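Local structure of TRAP-T family transporter, DctP (Periplasmic binding) subunit (4PF8) at residues 31-36 with 212-217; 222-227 with 278-283; 112-117 with 140-145; 59-64 with 82-87. The protein is the periplasmic solute-binding subunit of a TRAP transporter, here holding beta-D-galacturonate, and probably delivers such sugar acids to the membrane permease. All blocks are in the same frame, centred on the assembly; numbering follows the deposited sequence.

Contact 1 of 4, residues 31-36 with 212-217; sequences IHVEDY and YESTSH. With GTR (beta-D-galactopyranuronic acid), chain D.
Ser214, at the end of helix 209-214, sets its side chain against Val33 and Tyr36 of the loop that follows strand 26-29. Its CB rests 4.1 Å from Val33 CG2. With OG between the backbone N and the carbonyl carbon (chi1 64°), the hydroxyl reaches the Tyr36 ring, where it comes within 3.5 Å of CE1. No direct hydrogen bond joins the segments; a water does so instead, donating to Ser214 OG at 3.0 Å and accepting from the Val33 backbone N. That same water lies in the plane of the His32 imidazole, 2.8 Å from its ND1, while Ser214 OG is also hydrogen-bonded to Pro210 O. The imidazole is sandwiched between Tyr36 CE2, centred 3.2 Å above one face, and Ile31 CG2, displaced toward the rim of the opposite face. Tyr36 reaches this place because its CG is anti to the backbone N (chi1 -163°), and a hydrogen bond between its OH and Ser211 OG fixes the far end of the ring. Held in this way, His32 presents NE2 edge-on to the sugar acid and donates to O2 of the galacturonate at 2.9 Å, through a bent bond of 146°. The water thus couples Ser214 to ND1 at the ring edge while Tyr36 and Ile31 cover the faces, consistent with a fixed orientation of the imidazole that turns NE2 to a ligand hydroxyl.

Contact 2 of 4, residues 222-227 with 278-283; sequences KYYSLT and KIIMDG
Lys222 folds its chain at chi2 and chi3 (-62° and -73°) before straightening at the last bond, and this curl carries NZ from the start of strand 223-230 to Gly283 O, just past the end of helix 248-282. Lys222 NZ lies 3.0 Å from Gly283 O, above the carbonyl plane and 41° out of it. NZ has a second carbonyl partner in Phe218 O, so the ammonium group links the carbonyl just beyond helix 248-282 with one in helix 217-220. Lys222 and Tyr223 both face Asn150 in a classic beta bulge, set where the strand enters the four-stranded sheet. Two residues on from Lys222, Tyr224 starts toward the helix, and its CE2 comes 4.3 Å from Ile280 CD1 in an apolar contact oblique to the ring. Leu226 CD2 covers one face of that ring, toward its rim. The phenol is hydrogen-bonded through OH to the backbone O of Asn207, a residue whose side chain binds the galacturonate.

Contact 3 of 4, residues 112-117 with 140-145; sequences PQMYEL and YYDAGA
Asp142 receives Tyr115 and Met114 of helix 111-118 just after strand 135-141 ends. Leading into it, Tyr140 points toward the helix and hydrogen-bonds through OH to Gly123 O, whereas Tyr141 turns away and carries its hydroxyl to Ser261 OG. At Asp142, CG lies anti to the backbone N (chi1 -163°), which swings the carboxylate toward the helix. Tyr115 OH donates to Asp142 OD2 in a short bond of 2.5 Å, striking the oxygen from above the carboxylate plane. Ring and carboxylate stand nearly perpendicular, 82° apart, and the carboxylate carbon sits at the edge of the phenol ring, in its plane. The methyl CE of selenomethionine Met114 lies 4.0 Å from Asp142 OD1. This strand end opens the connection from the five-stranded sheet to strand 146-150 of the four-stranded one, the kind of interdomain crossing expected of a two-domain periplasmic binding protein. Ala143 turns its side chain from the helix, and its O accepts from Asn208 ND2 of the ligand pocket. Gly144, with a positive phi, gives its N-H to Asp142 OD1 at 2.7 Å (159°), closing an Asx turn; thus each carboxylate oxygen has a donor, one from the helix and one from the turn. Arg266 makes a cation-pi contact with the Tyr115 ring and a hydrogen bond to Tyr140 O.

Contact 4 of 4, residues 59-64 with 82-87; sequences GKVFHA and MDFGVF
Strands 59-62 and 84-88 run parallel but are not neighbours, since strand 26-29 lies between them, and their nearest CA atoms, those of Val61 and Gly85, are 8.2 Å apart. The gap is bridged by side chains, without a hydrogen bond between the segments. Phe84 does most of this: with CG held between its own backbone N and carbonyl carbon (chi1 68°), the ring reaches across to strand 59-62. Its CZ meets Val61 CG2 at 3.9 Å, and Phe84 CE2 is 4.0 Å from Val61 CG2. Val61 has CG1 anti to the backbone N (chi1 -177°), and this places CG2 as the branch offered to the phenyl group. The two side chains cross at about a right angle, and the methyl approaches the ring obliquely. The backbone O of Lys60 lies a little farther off, 4.2 Å from Phe84 CZ, while the lysine side chain starts out away from strand 84-88. The strands are linked through helix 70-79 as a beta-alpha-beta crossover, within a sheet whose strand order, 2-1-3-5-4, is that of class II periplasmic binding proteins. Phe87 packs on helix 70-79, whereas Phe84 meets Met42, Phe45 and Met46 of helix 37-52, with the Phe45 ring inclined at about 55°. Met238 of the adjoining strand 234-239 also touches Phe84, so its ring lies where helix 37-52 covers the sheet.

How the contacts relate
Contact 1 holds the only one of the eight segments that touches galacturonate, through Ile31 and His32, and it joins two of the other contacts. Toward contact 2, Tyr212 CD2 lies 3.5 Å from Ile280 CD1. Tyr212 CE2 is likewise 3.5 Å from Tyr224 CG, so helix 209-214 joins contact 1 to the four-stranded sheet and helix 248-282. Toward contact 4, His32 O is 2.8 Å from Ala64 N, a probable hydrogen bond. Contacts 3 and 4 share the five-stranded sheet, where Tyr141 CE2 lies 3.6 Å from Val86 CG2. Contacts 2 and 4 are the farthest apart, with centres about 29 Å from each other; the side chain of Asp142 in contact 3 is about 10 Å from the galacturonate.

Contact 1 of 4, residues 31-36 with 212-217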
loop_
_atom_site.group_PDB
_atom_site.type_symbol
_atom_site.label_atom_id
_atom_site.label_comp_id
_atom_site.label_asym_id
_atom_site.label_seq_id
_atom_site.Cartn_x
_atom_site.Cartn_y
_atom_site.Cartn_z
ATOM N N ILE A 31 -1.619 2.549 9.819
ATOM C CA ILE A 31 -1.122 1.235 10.181
ATOM C C ILE A 31 0.321 1.258 10.696
ATOM O O ILE A 31 0.759 0.338 11.372
ATOM C CB ILE A 31 -1.240 0.275 8.979
ATOM C CG1 ILE A 31 -1.278 -1.188 9.413
ATOM C CG2 ILE A 31 -0.127 0.523 7.962
ATOM C CD1 ILE A 31 -1.666 -2.120 8.251
ATOM N N HIS A 32 1.055 2.318 10.363
ATOM C CA HIS A 32 2.495 2.347 10.595
ATOM C C HIS A 32 2.947 2.861 11.934
ATOM O O HIS A 32 2.177 3.496 12.657
ATOM C CB HIS A 32 3.124 3.182 9.506
ATOM C CG HIS A 32 3.068 2.525 8.179
ATOM N ND1 HIS A 32 3.802 1.395 7.888
ATOM C CD2 HIS A 32 2.343 2.805 7.080
ATOM C CE1 HIS A 32 3.545 1.025 6.645
ATOM N NE2 HIS A 32 2.652 1.854 6.143
ATOM N N VAL A 33 4.200 2.563 12.283
ATOM C CA VAL A 33 4.824 3.137 13.459
ATOM C C VAL A 33 4.859 4.656 13.356
ATOM O O VAL A 33 4.758 5.200 12.266
ATOM C CB VAL A 33 6.235 2.577 13.682
ATOM C CG1 VAL A 33 6.149 1.053 13.881
ATOM C CG2 VAL A 33 7.153 2.948 12.516
ATOM N N GLU A 34 4.978 5.336 14.498
ATOM C CA GLU A 34 4.928 6.787 14.516
ATOM C C GLU A 34 6.017 7.407 13.647
ATOM O O GLU A 34 5.774 8.416 12.975
ATOM C CB GLU A 34 5.044 7.311 15.957
ATOM C CG GLU A 34 4.794 8.803 16.070
ATOM C CD GLU A 34 4.591 9.279 17.502
ATOM O OE1 GLU A 34 4.615 8.441 18.430
ATOM O OE2 GLU A 34 4.416 10.502 17.692
ATOM N N ASP A 35 7.228 6.854 13.697
ATOM C CA ASP A 35 8.319 7.428 12.914
ATOM C C ASP A 35 8.389 6.736 11.545
ATOM O O ASP A 35 9.129 5.768 11.342
ATOM C CB ASP A 35 9.657 7.327 13.641
ATOM C CG ASP A 35 10.760 8.087 12.909
ATOM O OD1 ASP A 35 10.446 8.806 11.932
ATOM O OD2 ASP A 35 11.938 7.955 13.298
ATOM N N TYR A 36 7.603 7.251 10.609
ATOM C CA TYR A 36 7.418 6.629 9.287
ATOM C C TYR A 36 6.858 7.734 8.371
ATOM O O TYR A 36 6.129 8.601 8.834
ATOM C CB TYR A 36 6.437 5.457 9.392
ATOM C CG TYR A 36 6.474 4.504 8.218
ATOM C CD1 TYR A 36 7.451 3.524 8.143
ATOM C CD2 TYR A 36 5.525 4.562 7.214
ATOM C CE1 TYR A 36 7.495 2.639 7.075
ATOM C CE2 TYR A 36 5.563 3.680 6.131
ATOM C CZ TYR A 36 6.559 2.715 6.076
ATOM O OH TYR A 36 6.575 1.816 5.010
ATOM N N TYR A 212 9.537 -3.421 5.684
ATOM C CA TYR A 212 10.363 -4.577 6.070
ATOM C C TYR A 212 11.265 -4.234 7.249
ATOM O O TYR A 212 11.463 -5.052 8.154
ATOM C CB TYR A 212 11.162 -4.981 4.825
ATOM C CG TYR A 212 12.208 -6.049 4.962
ATOM C CD1 TYR A 212 11.924 -7.289 5.499
ATOM C CD2 TYR A 212 13.480 -5.839 4.443
ATOM C CE1 TYR A 212 12.892 -8.259 5.574
ATOM C CE2 TYR A 212 14.455 -6.806 4.518
ATOM C CZ TYR A 212 14.152 -8.006 5.046
ATOM O OH TYR A 212 15.159 -8.945 5.100
ATOM N N GLU A 213 11.809 -3.019 7.235
ATOM C CA GLU A 213 12.678 -2.530 8.301
ATOM C C GLU A 213 11.925 -2.083 9.558
ATOM O O GLU A 213 12.260 -2.519 10.662
ATOM C CB GLU A 213 13.524 -1.360 7.764
ATOM C CG GLU A 213 14.463 -0.748 8.780
ATOM C CD GLU A 213 13.859 0.474 9.426
ATOM O OE1 GLU A 213 13.325 1.334 8.681
ATOM O OE2 GLU A 213 13.909 0.567 10.669
ATOM N N SER A 214 10.915 -1.222 9.400
ATOM C CA SER A 214 10.284 -0.565 10.547
ATOM C C SER A 214 9.554 -1.545 11.452
ATOM O O SER A 214 9.387 -1.288 12.640
ATOM C CB SER A 214 9.335 0.546 10.089
ATOM O OG SER A 214 8.250 0.061 9.347
ATOM N N THR A 215 9.130 -2.664 10.872
ATOM C CA THR A 215 8.381 -3.706 11.582
ATOM C C THR A 215 9.288 -4.744 12.220
ATOM O O THR A 215 8.808 -5.668 12.885
ATOM C CB THR A 215 7.494 -4.473 10.629
ATOM O OG1 THR A 215 8.316 -5.043 9.601
ATOM C CG2 THR A 215 6.414 -3.570 10.031
ATOM N N SER A 216 10.589 -4.607 11.991
ATOM C CA SER A 216 11.578 -5.592 12.409
ATOM C C SER A 216 11.467 -6.927 11.672
ATOM O O SER A 216 12.089 -7.908 12.089
ATOM C CB SER A 216 11.548 -5.830 13.916
ATOM O OG SER A 216 11.841 -4.636 14.629
ATOM N N HIS A 217 10.701 -7.001 10.592
ATOM C CA HIS A 217 10.652 -8.241 9.825
ATOM C C HIS A 217 12.058 -8.628 9.383
ATOM O O HIS A 217 12.365 -9.819 9.258
ATOM C CB HIS A 217 9.741 -8.153 8.616
ATOM C CG HIS A 217 8.294 -7.987 8.958
ATOM N ND1 HIS A 217 7.328 -7.743 8.006
ATOM C CD2 HIS A 217 7.656 -7.978 10.156
ATOM C CE1 HIS A 217 6.156 -7.590 8.607
ATOM N NE2 HIS A 217 6.335 -7.710 9.906
HETATM C C1 GTR D . 2.634 -1.619 3.538
HETATM C C2 GTR D . 1.508 -0.648 3.408
HETATM C C3 GTR D . 0.535 -0.925 4.540
HETATM C C4 GTR D . 0.001 -2.348 4.473
HETATM C C5 GTR D . 1.223 -3.260 4.513
HETATM C C6 GTR D . 0.806 -4.717 4.354
HETATM O O1 GTR D . 3.579 -1.449 2.436
HETATM O O2 GTR D . 2.059 0.689 3.551
HETATM O O3 GTR D . -0.590 -0.042 4.339
HETATM O O4 GTR D . -0.692 -2.503 3.222
HETATM O O5 GTR D . 2.163 -2.929 3.470
HETATM O O6A GTR D . 1.633 -5.455 3.755
HETATM O O6B GTR D . -0.231 -5.117 4.932
HETATM O O HOH W 1 5.434 0.668 10.099
#

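Contact 2 of 4, residues 222-227 with 278-283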
loop_
_atom_site.group_PDB
_atom_site.type_symbol
_atom_site.label_atom_id
_atom_site.label_comp_id
_atom_site.label_asym_id
_atom_site.label_seq_id
_atom_site.Cartn_x
_atom_site.Cartn_y
_atom_site.Cartn_z
ATOM N N LYS A 222 15.975 -12.911 6.920
ATOM C CA LYS A 222 17.231 -12.266 6.554
ATOM C C LYS A 222 17.613 -12.331 5.084
ATOM O O LYS A 222 18.720 -11.908 4.737
ATOM C CB LYS A 222 18.382 -12.815 7.410
ATOM C CG LYS A 222 18.125 -12.834 8.925
ATOM C CD LYS A 222 17.885 -11.454 9.544
ATOM C CE LYS A 222 19.162 -10.610 9.641
ATOM N NZ LYS A 222 18.911 -9.287 10.304
ATOM N N TYR A 223 16.723 -12.837 4.222
ATOM C CA TYR A 223 16.930 -12.771 2.775
ATOM C C TYR A 223 15.924 -11.817 2.170
ATOM O O TYR A 223 14.735 -11.974 2.376
ATOM C CB TYR A 223 16.766 -14.145 2.143
ATOM C CG TYR A 223 17.742 -15.154 2.652
ATOM C CD1 TYR A 223 19.053 -15.134 2.220
ATOM C CD2 TYR A 223 17.365 -16.109 3.575
ATOM C CE1 TYR A 223 19.972 -16.062 2.705
ATOM C CE2 TYR A 223 18.285 -17.042 4.064
ATOM C CZ TYR A 223 19.576 -16.998 3.615
ATOM O OH TYR A 223 20.495 -17.916 4.082
ATOM N N TYR A 224 16.409 -10.815 1.448
ATOM C CA TYR A 224 15.530 -9.832 0.788
ATOM C C TYR A 224 15.902 -9.850 -0.687
ATOM O O TYR A 224 17.066 -9.609 -1.046
ATOM C CB TYR A 224 15.776 -8.432 1.380
ATOM C CG TYR A 224 14.750 -7.339 1.074
ATOM C CD1 TYR A 224 13.423 -7.639 0.872
ATOM C CD2 TYR A 224 15.124 -5.994 1.049
ATOM C CE1 TYR A 224 12.480 -6.643 0.647
ATOM C CE2 TYR A 224 14.196 -5.006 0.818
ATOM C CZ TYR A 224 12.866 -5.349 0.613
ATOM O OH TYR A 224 11.909 -4.359 0.374
ATOM N N SER A 225 14.924 -10.175 -1.523
ATOM C CA SER A 225 15.151 -10.406 -2.937
ATOM C C SER A 225 14.310 -9.366 -3.690
ATOM O O SER A 225 13.086 -9.368 -3.597
ATOM C CB SER A 225 14.753 -11.815 -3.314
ATOM O OG SER A 225 15.472 -12.759 -2.512
ATOM N N LEU A 226 14.986 -8.494 -4.423
ATOM C CA LEU A 226 14.362 -7.290 -4.964
ATOM C C LEU A 226 13.587 -7.523 -6.268
ATOM O O LEU A 226 13.920 -6.977 -7.334
ATOM C CB LEU A 226 15.395 -6.160 -5.094
ATOM C CG LEU A 226 16.075 -5.747 -3.781
ATOM C CD1 LEU A 226 17.199 -4.744 -4.057
ATOM C CD2 LEU A 226 15.092 -5.192 -2.758
ATOM N N THR A 227 12.527 -8.317 -6.149
ATOM C CA THR A 227 11.632 -8.609 -7.249
ATOM C C THR A 227 10.822 -7.405 -7.685
ATOM O O THR A 227 10.446 -7.300 -8.837
ATOM C CB THR A 227 10.695 -9.738 -6.857
ATOM O OG1 THR A 227 10.172 -9.464 -5.553
ATOM C CG2 THR A 227 11.453 -11.068 -6.807
ATOM N N LYS A 278 19.828 1.009 4.085
ATOM C CA LYS A 278 21.085 1.035 4.827
ATOM C C LYS A 278 20.996 0.238 6.142
ATOM O O LYS A 278 21.905 -0.519 6.493
ATOM C CB LYS A 278 21.519 2.481 5.094
ATOM C CG LYS A 278 22.935 2.581 5.629
ATOM C CD LYS A 278 23.348 4.011 5.822
ATOM C CE LYS A 278 24.820 4.099 6.181
ATOM N NZ LYS A 278 25.131 3.405 7.470
ATOM N N ILE A 279 19.898 0.412 6.868
ATOM C CA ILE A 279 19.676 -0.315 8.119
ATOM C C ILE A 279 19.641 -1.827 7.866
ATOM O O ILE A 279 20.241 -2.617 8.610
ATOM C CB ILE A 279 18.376 0.169 8.784
ATOM C CG1 ILE A 279 18.576 1.582 9.322
ATOM C CG2 ILE A 279 17.945 -0.762 9.921
ATOM C CD1 ILE A 279 17.313 2.271 9.672
ATOM N N ILE A 280 18.929 -2.215 6.816
ATOM C CA ILE A 280 18.770 -3.611 6.429
ATOM C C ILE A 280 20.129 -4.208 6.132
ATOM O O ILE A 280 20.490 -5.283 6.649
ATOM C CB ILE A 280 17.840 -3.684 5.178
ATOM C CG1 ILE A 280 16.381 -3.431 5.613
ATOM C CG2 ILE A 280 18.009 -4.977 4.398
ATOM C CD1 ILE A 280 15.480 -3.023 4.427
HETATM N N MSE A 281 20.930 -3.502 5.347
HETATM C CA MSE A 281 22.225 -4.050 4.958
HETATM C C MSE A 281 23.169 -4.085 6.155
HETATM O O MSE A 281 23.916 -5.061 6.344
HETATM C CB MSE A 281 22.805 -3.262 3.792
HETATM C CG MSE A 281 21.960 -3.422 2.522
HETATM SE SE MSE A 281 22.719 -2.525 0.975
HETATM C CE MSE A 281 22.507 -0.714 1.554
ATOM N N ASP A 282 23.128 -3.047 6.984
ATOM C CA ASP A 282 23.997 -2.987 8.163
ATOM C C ASP A 282 23.577 -4.038 9.209
ATOM O O ASP A 282 24.364 -4.407 10.084
ATOM C CB ASP A 282 23.935 -1.610 8.818
ATOM C CG ASP A 282 24.645 -0.521 8.022
ATOM O OD1 ASP A 282 25.359 -0.821 7.045
ATOM O OD2 ASP A 282 24.470 0.660 8.397
ATOM N N GLY A 283 22.346 -4.508 9.111
ATOM C CA GLY A 283 21.807 -5.500 10.025
ATOM C C GLY A 283 22.044 -6.937 9.592
ATOM O O GLY A 283 21.521 -7.867 10.205
#

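Contact 3 of 4, residues 112-117 with 140-145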
loop_
_atom_site.group_PDB
_atom_site.type_symbol
_atom_site.label_atom_id
_atom_site.label_comp_id
_atom_site.label_asym_id
_atom_site.label_seq_id
_atom_site.Cartn_x
_atom_site.Cartn_y
_atom_site.Cartn_z
ATOM N N PRO A 112 8.036 6.416 -10.657
ATOM C CA PRO A 112 7.665 7.691 -11.284
ATOM C C PRO A 112 6.494 7.593 -12.274
ATOM O O PRO A 112 5.705 8.530 -12.417
ATOM C CB PRO A 112 8.977 8.134 -11.982
ATOM C CG PRO A 112 10.045 7.485 -11.155
ATOM C CD PRO A 112 9.489 6.156 -10.758
ATOM N N GLN A 113 6.367 6.465 -12.967
ATOM C CA GLN A 113 5.231 6.280 -13.857
ATOM C C GLN A 113 3.945 6.180 -13.025
ATOM O O GLN A 113 2.906 6.699 -13.420
ATOM C CB GLN A 113 5.373 5.014 -14.691
ATOM C CG GLN A 113 4.309 4.936 -15.750
ATOM C CD GLN A 113 3.909 3.530 -16.107
ATOM O OE1 GLN A 113 3.870 2.654 -15.255
ATOM N NE2 GLN A 113 3.601 3.313 -17.371
HETATM N N MSE A 114 4.025 5.525 -11.881
HETATM C CA MSE A 114 2.870 5.447 -10.971
HETATM C C MSE A 114 2.437 6.854 -10.553
HETATM O O MSE A 114 1.244 7.169 -10.577
HETATM C CB MSE A 114 3.167 4.547 -9.770
HETATM C CG MSE A 114 2.022 4.440 -8.749
HETATM SE SE MSE A 114 1.918 5.899 -7.478
HETATM C CE MSE A 114 3.352 5.351 -6.276
ATOM N N TYR A 115 3.388 7.747 -10.246
ATOM C CA TYR A 115 2.992 9.115 -9.873
ATOM C C TYR A 115 2.244 9.774 -11.035
ATOM O O TYR A 115 1.198 10.397 -10.842
ATOM C CB TYR A 115 4.186 10.023 -9.575
ATOM C CG TYR A 115 4.925 9.869 -8.253
ATOM C CD1 TYR A 115 4.820 8.742 -7.455
ATOM C CD2 TYR A 115 5.760 10.889 -7.818
ATOM C CE1 TYR A 115 5.534 8.649 -6.257
ATOM C CE2 TYR A 115 6.456 10.806 -6.640
ATOM C CZ TYR A 115 6.356 9.691 -5.868
ATOM O OH TYR A 115 7.093 9.678 -4.710
ATOM N N GLU A 116 2.788 9.645 -12.243
ATOM C CA GLU A 116 2.211 10.278 -13.416
ATOM C C GLU A 116 0.782 9.799 -13.649
ATOM O O GLU A 116 -0.112 10.607 -13.928
ATOM C CB GLU A 116 3.078 10.022 -14.652
ATOM N N LEU A 117 0.565 8.493 -13.523
ATOM C CA LEU A 117 -0.756 7.914 -13.782
ATOM C C LEU A 117 -1.735 8.266 -12.666
ATOM O O LEU A 117 -2.872 8.666 -12.946
ATOM C CB LEU A 117 -0.654 6.386 -13.947
ATOM C CG LEU A 117 0.133 5.938 -15.186
ATOM C CD1 LEU A 117 0.322 4.442 -15.206
ATOM C CD2 LEU A 117 -0.555 6.391 -16.452
ATOM N N TYR A 140 -2.326 10.717 -3.350
ATOM C CA TYR A 140 -1.721 9.388 -3.412
ATOM C C TYR A 140 -0.287 9.389 -2.883
ATOM O O TYR A 140 0.636 9.992 -3.455
ATOM C CB TYR A 140 -1.816 8.819 -4.849
ATOM C CG TYR A 140 -3.245 8.645 -5.307
ATOM C CD1 TYR A 140 -4.077 7.702 -4.694
ATOM C CD2 TYR A 140 -3.772 9.418 -6.342
ATOM C CE1 TYR A 140 -5.392 7.559 -5.076
ATOM C CE2 TYR A 140 -5.095 9.265 -6.744
ATOM C CZ TYR A 140 -5.898 8.328 -6.097
ATOM O OH TYR A 140 -7.218 8.167 -6.482
ATOM N N TYR A 141 -0.127 8.730 -1.746
ATOM C CA TYR A 141 1.159 8.577 -1.068
ATOM C C TYR A 141 1.963 7.446 -1.701
ATOM O O TYR A 141 1.410 6.496 -2.250
ATOM C CB TYR A 141 0.943 8.269 0.421
ATOM C CG TYR A 141 0.591 9.436 1.354
ATOM C CD1 TYR A 141 0.056 10.625 0.886
ATOM C CD2 TYR A 141 0.788 9.314 2.720
ATOM C CE1 TYR A 141 -0.263 11.670 1.779
ATOM C CE2 TYR A 141 0.488 10.334 3.597
ATOM C CZ TYR A 141 -0.037 11.502 3.133
ATOM O OH TYR A 141 -0.340 12.502 4.030
ATOM N N ASP A 142 3.280 7.580 -1.635
ATOM C CA ASP A 142 4.233 6.618 -2.184
ATOM C C ASP A 142 4.457 5.471 -1.210
ATOM O O ASP A 142 4.640 5.688 -0.019
ATOM C CB ASP A 142 5.552 7.370 -2.400
ATOM C CG ASP A 142 6.538 6.664 -3.326
ATOM O OD1 ASP A 142 6.406 5.454 -3.623
ATOM O OD2 ASP A 142 7.496 7.378 -3.749
ATOM N N ALA A 143 4.437 4.249 -1.720
ATOM C CA ALA A 143 4.831 3.085 -0.937
ATOM C C ALA A 143 5.855 2.253 -1.706
ATOM O O ALA A 143 6.017 1.051 -1.462
ATOM C CB ALA A 143 3.635 2.246 -0.558
ATOM N N GLY A 144 6.563 2.911 -2.610
ATOM C CA GLY A 144 7.632 2.245 -3.322
ATOM C C GLY A 144 7.171 0.967 -3.980
ATOM O O GLY A 144 6.058 0.878 -4.444
ATOM N N ALA A 145 8.083 -0.005 -4.074
ATOM C CA ALA A 145 7.793 -1.306 -4.690
ATOM C C ALA A 145 7.984 -2.395 -3.653
ATOM O O ALA A 145 8.821 -2.277 -2.775
ATOM C CB ALA A 145 8.730 -1.563 -5.869
#

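Contact 4 of 4, residues 59-64 with 82-87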
loop_
_atom_site.group_PDB
_atom_site.type_symbol
_atom_site.label_atom_id
_atom_site.label_comp_id
_atom_site.label_asym_id
_atom_site.label_seq_id
_atom_site.Cartn_x
_atom_site.Cartn_y
_atom_site.Cartn_z
ATOM N N GLY A 59 -8.062 17.127 15.529
ATOM C CA GLY A 59 -8.087 15.693 15.348
ATOM C C GLY A 59 -6.777 15.078 15.737
ATOM O O GLY A 59 -5.835 15.752 16.155
ATOM N N LYS A 60 -6.726 13.771 15.594
ATOM C CA LYS A 60 -5.579 13.009 16.034
ATOM C C LYS A 60 -5.412 11.836 15.115
ATOM O O LYS A 60 -6.393 11.190 14.732
ATOM C CB LYS A 60 -5.785 12.503 17.466
ATOM C CG LYS A 60 -4.611 11.668 17.970
ATOM C CD LYS A 60 -4.782 11.258 19.426
ATOM C CE LYS A 60 -3.651 10.341 19.859
ATOM N NZ LYS A 60 -3.998 9.569 21.096
ATOM N N VAL A 61 -4.152 11.573 14.765
ATOM C CA VAL A 61 -3.764 10.381 14.036
ATOM C C VAL A 61 -3.402 9.276 15.024
ATOM O O VAL A 61 -2.635 9.481 15.962
ATOM C CB VAL A 61 -2.550 10.656 13.132
ATOM C CG1 VAL A 61 -2.196 9.416 12.311
ATOM C CG2 VAL A 61 -2.842 11.846 12.216
ATOM N N PHE A 62 -4.007 8.115 14.825
ATOM C CA PHE A 62 -3.779 6.959 15.679
ATOM C C PHE A 62 -2.920 5.982 14.922
ATOM O O PHE A 62 -3.353 5.394 13.924
ATOM C CB PHE A 62 -5.113 6.325 16.074
ATOM C CG PHE A 62 -5.920 7.190 17.005
ATOM C CD1 PHE A 62 -6.729 8.206 16.509
ATOM C CD2 PHE A 62 -5.830 7.021 18.359
ATOM C CE1 PHE A 62 -7.441 9.011 17.343
ATOM C CE2 PHE A 62 -6.548 7.826 19.216
ATOM C CZ PHE A 62 -7.360 8.826 18.708
ATOM N N HIS A 63 -1.685 5.839 15.390
ATOM C CA HIS A 63 -0.672 5.059 14.691
ATOM C C HIS A 63 -0.726 3.575 15.048
ATOM O O HIS A 63 -1.472 3.150 15.936
ATOM C CB HIS A 63 0.717 5.624 15.039
ATOM C CG HIS A 63 0.861 7.066 14.715
ATOM N ND1 HIS A 63 0.769 7.538 13.426
ATOM C CD2 HIS A 63 1.071 8.152 15.493
ATOM C CE1 HIS A 63 0.906 8.853 13.418
ATOM N NE2 HIS A 63 1.088 9.250 14.662
ATOM N N ALA A 64 0.046 2.792 14.308
ATOM C CA ALA A 64 0.303 1.392 14.630
ATOM C C ALA A 64 -0.943 0.520 14.553
ATOM O O ALA A 64 -1.004 -0.546 15.183
ATOM C CB ALA A 64 0.963 1.274 16.004
HETATM N N MSE A 82 -14.648 6.425 11.099
HETATM C CA MSE A 82 -13.283 6.918 11.024
HETATM C C MSE A 82 -13.336 8.105 10.081
HETATM O O MSE A 82 -13.985 8.013 9.045
HETATM C CB MSE A 82 -12.356 5.861 10.417
HETATM C CG MSE A 82 -10.926 6.285 10.361
HETATM SE SE MSE A 82 -10.140 6.208 12.132
HETATM C CE MSE A 82 -10.209 4.289 12.293
ATOM N N ASP A 83 -12.689 9.221 10.418
ATOM C CA ASP A 83 -12.805 10.398 9.558
ATOM C C ASP A 83 -11.814 10.463 8.418
ATOM O O ASP A 83 -12.149 10.918 7.338
ATOM C CB ASP A 83 -12.681 11.666 10.398
ATOM C CG ASP A 83 -13.740 11.721 11.463
ATOM O OD1 ASP A 83 -14.923 11.885 11.086
ATOM O OD2 ASP A 83 -13.405 11.523 12.661
ATOM N N PHE A 84 -10.588 10.051 8.681
ATOM C CA PHE A 84 -9.560 10.042 7.641
ATOM C C PHE A 84 -8.567 8.927 7.860
ATOM O O PHE A 84 -8.528 8.299 8.910
ATOM C CB PHE A 84 -8.866 11.415 7.505
ATOM C CG PHE A 84 -7.999 11.831 8.673
ATOM C CD1 PHE A 84 -8.554 12.251 9.879
ATOM C CD2 PHE A 84 -6.620 11.878 8.533
ATOM C CE1 PHE A 84 -7.753 12.660 10.943
ATOM C CE2 PHE A 84 -5.812 12.299 9.595
ATOM C CZ PHE A 84 -6.395 12.694 10.799
ATOM N N GLY A 85 -7.765 8.664 6.831
ATOM C CA GLY A 85 -6.768 7.620 6.929
ATOM C C GLY A 85 -5.859 7.625 5.737
ATOM O O GLY A 85 -6.143 8.287 4.754
ATOM N N VAL A 86 -4.750 6.923 5.841
ATOM C CA VAL A 86 -3.987 6.557 4.658
ATOM C C VAL A 86 -4.080 5.051 4.534
ATOM O O VAL A 86 -3.695 4.320 5.455
ATOM C CB VAL A 86 -2.529 6.989 4.726
ATOM C CG1 VAL A 86 -1.737 6.388 3.574
ATOM C CG2 VAL A 86 -2.427 8.514 4.699
ATOM N N PHE A 87 -4.612 4.626 3.406
ATOM C CA PHE A 87 -4.840 3.216 3.124
ATOM C C PHE A 87 -4.076 2.781 1.881
ATOM O O PHE A 87 -4.121 3.453 0.847
ATOM C CB PHE A 87 -6.321 2.930 2.840
ATOM C CG PHE A 87 -7.259 3.295 3.939
ATOM C CD1 PHE A 87 -7.128 2.784 5.207
ATOM C CD2 PHE A 87 -8.363 4.083 3.671
ATOM C CE1 PHE A 87 -8.009 3.112 6.204
ATOM C CE2 PHE A 87 -9.280 4.396 4.681
ATOM C CZ PHE A 87 -9.074 3.921 5.951
#